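Long-range contact in CDGSH iron-sulfur domain-containing protein 3, mitochondrial (Homo sapiens, PDB 6AVJ), which binds two [2Fe-2S] clusters per monomer, can pass them to the apoferredoxins FDX1 and FDX2, and helps keep mitochondrial iron and reactive oxygen species at normal levels: residues 4-8 against 27-33. The protein carries 2 engineered substitutions. Coordinates in Å, arbitrary orientation, origin at the centre of the assembly. Residues are numbered along the deposited sequence.
Sequences SVVAL and CGRSKKQ. With FES (Fe2/s2 (inorganic) cluster), chain D.
This loop-on-loop contact, joined through the backbone and flanked by side chains, sets 4-8 (extended through V6, breaking at A7, phi/psi -82/-43), before strand 12-16, against the CDGSH-type cluster-binding loop 27-33 after strand 21-24 of the NEET fold. S4 faces C27 and A7 faces G28, CA atoms 4.5 and 4.7 Å apart. V5 N donates the one cross-segment hydrogen bond, to C27 O (3.1 Å); G28 CA makes a CA-H...O contact with V5 O (3.3 Å). G28 has phi/psi 82/2, and a CB there would strike V5 O. V5 CG1 lies 4.0 Å from R29 NH2, L8 CD1 4.1 Å from Q33 CB. A7 CB sits 3.4 Å from G28 O and 3.6 Å from Q33 NE2, which hydrogen-bonds S30 O; Q33 OE1 accepts from K66 NZ. The C27 CA-to-CB bond points away from 4-8; with chi1 p, SG binds FE2 of cluster #1 (2.4 Å), beside C25 SG, and accepts from R29 N (3.3 Å). The ligand cysteine uses both ends: carbonyl to V5 N, hydrogen-bonded thiolate to iron.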
loop_
_atom_site.group_PDB
_atom_site.type_symbol
_atom_site.label_atom_id
_atom_site.label_comp_id
_atom_site.label_asym_id
_atom_site.label_seq_id
_atom_site.Cartn_x
_atom_site.Cartn_y
_atom_site.Cartn_z
ATOM N N SER A 4 -8.706 -6.422 2.979
ATOM C CA SER A 4 -7.755 -5.896 2.006
ATOM C C SER A 4 -7.305 -7.012 1.062
ATOM O O SER A 4 -7.382 -8.206 1.372
ATOM C CB SER A 4 -6.539 -5.282 2.702
ATOM O OG SER A 4 -5.870 -6.325 3.390
ATOM N N VAL A 5 -6.782 -6.611 -0.081
ATOM C CA VAL A 5 -6.285 -7.564 -1.069
ATOM C C VAL A 5 -4.835 -7.234 -1.458
ATOM O O VAL A 5 -4.332 -6.127 -1.255
ATOM C CB VAL A 5 -7.223 -7.601 -2.320
ATOM C CG1 VAL A 5 -8.687 -7.975 -1.893
ATOM C CG2 VAL A 5 -7.206 -6.255 -3.088
ATOM N N VAL A 6 -4.134 -8.248 -1.941
ATOM C CA VAL A 6 -2.745 -8.092 -2.371
ATOM C C VAL A 6 -2.748 -7.386 -3.732
ATOM O O VAL A 6 -3.287 -7.913 -4.715
ATOM C CB VAL A 6 -2.054 -9.469 -2.455
ATOM C CG1 VAL A 6 -0.690 -9.358 -3.094
ATOM C CG2 VAL A 6 -1.981 -10.139 -1.114
ATOM N N ALA A 7 -2.183 -6.173 -3.793
ATOM C CA ALA A 7 -2.148 -5.452 -5.074
ATOM C C ALA A 7 -0.989 -5.904 -5.946
ATOM O O ALA A 7 -1.131 -6.040 -7.168
ATOM C CB ALA A 7 -2.052 -3.937 -4.837
ATOM N N LEU A 8 0.180 -6.078 -5.344
ATOM C CA LEU A 8 1.364 -6.531 -6.051
ATOM C C LEU A 8 2.188 -7.265 -5.027
ATOM O O LEU A 8 1.893 -7.211 -3.827
ATOM C CB LEU A 8 2.166 -5.349 -6.674
ATOM C CG LEU A 8 1.402 -4.484 -7.670
ATOM C CD1 LEU A 8 1.979 -3.088 -7.808
ATOM C CD2 LEU A 8 1.381 -5.227 -9.036
ATOM N N CYS A 27 -6.123 -0.636 0.978
ATOM C CA CYS A 27 -7.125 -1.637 0.613
ATOM C C CYS A 27 -6.677 -2.589 -0.496
ATOM O O CYS A 27 -7.304 -3.649 -0.674
ATOM C CB CYS A 27 -8.452 -0.950 0.205
ATOM S SG CYS A 27 -8.360 -0.135 -1.463
ATOM N N GLY A 28 -5.601 -2.265 -1.215
ATOM C CA GLY A 28 -5.105 -3.055 -2.324
ATOM C C GLY A 28 -5.794 -2.853 -3.666
ATOM O O GLY A 28 -5.388 -3.490 -4.642
ATOM N N ARG A 29 -6.768 -1.953 -3.766
ATOM C CA ARG A 29 -7.568 -1.836 -4.979
ATOM C C ARG A 29 -7.145 -0.682 -5.890
ATOM O O ARG A 29 -7.580 -0.626 -7.035
ATOM C CB ARG A 29 -9.053 -1.676 -4.599
ATOM C CG ARG A 29 -9.630 -2.984 -3.911
ATOM C CD ARG A 29 -11.062 -2.841 -3.336
ATOM N NE ARG A 29 -11.409 -4.155 -2.778
ATOM C CZ ARG A 29 -11.924 -5.156 -3.490
ATOM N NH1 ARG A 29 -12.217 -4.974 -4.759
ATOM N NH2 ARG A 29 -12.161 -6.333 -2.922
ATOM N N SER A 30 -6.373 0.268 -5.401
ATOM C CA SER A 30 -5.987 1.388 -6.245
ATOM C C SER A 30 -5.294 0.889 -7.509
ATOM O O SER A 30 -4.475 -0.036 -7.472
ATOM C CB SER A 30 -5.042 2.327 -5.530
ATOM O OG SER A 30 -4.611 3.323 -6.506
ATOM N N LYS A 31 -5.625 1.522 -8.634
ATOM C CA LYS A 31 -4.902 1.278 -9.875
ATOM C C LYS A 31 -3.723 2.242 -10.041
ATOM O O LYS A 31 -3.090 2.243 -11.099
ATOM C CB LYS A 31 -5.855 1.377 -11.079
ATOM C CG LYS A 31 -7.189 0.609 -10.909
ATOM C CD LYS A 31 -7.016 -0.819 -10.428
ATOM C CE LYS A 31 -6.106 -1.652 -11.330
ATOM N NZ LYS A 31 -5.898 -3.074 -10.805
ATOM N N LYS A 32 -3.410 3.057 -9.016
ATOM C CA LYS A 32 -2.215 3.914 -9.033
ATOM C C LYS A 32 -1.326 3.586 -7.835
ATOM O O LYS A 32 -0.946 4.476 -7.054
ATOM C CB LYS A 32 -2.605 5.406 -9.048
ATOM C CG LYS A 32 -3.710 5.683 -10.121
ATOM C CD LYS A 32 -3.483 6.929 -10.952
ATOM C CE LYS A 32 -3.791 8.203 -10.155
ATOM N NZ LYS A 32 -3.433 9.462 -10.917
ATOM N N GLN A 33 -0.991 2.309 -7.687
ATOM C CA GLN A 33 -0.240 1.869 -6.535
ATOM C C GLN A 33 1.060 2.659 -6.490
ATOM O O GLN A 33 1.654 2.934 -7.542
ATOM C CB GLN A 33 0.051 0.372 -6.601
ATOM C CG GLN A 33 -1.160 -0.528 -6.320
ATOM C CD GLN A 33 -1.683 -0.346 -4.902
ATOM O OE1 GLN A 33 -0.905 -0.072 -3.953
ATOM N NE2 GLN A 33 -2.996 -0.461 -4.744
HETATM FE FE1 FES D . -7.979 4.325 -1.358
HETATM FE FE2 FES D . -6.952 1.835 -1.574
HETATM S S1 FES D . -7.090 3.026 0.251
HETATM S S2 FES D . -7.749 3.098 -3.185
#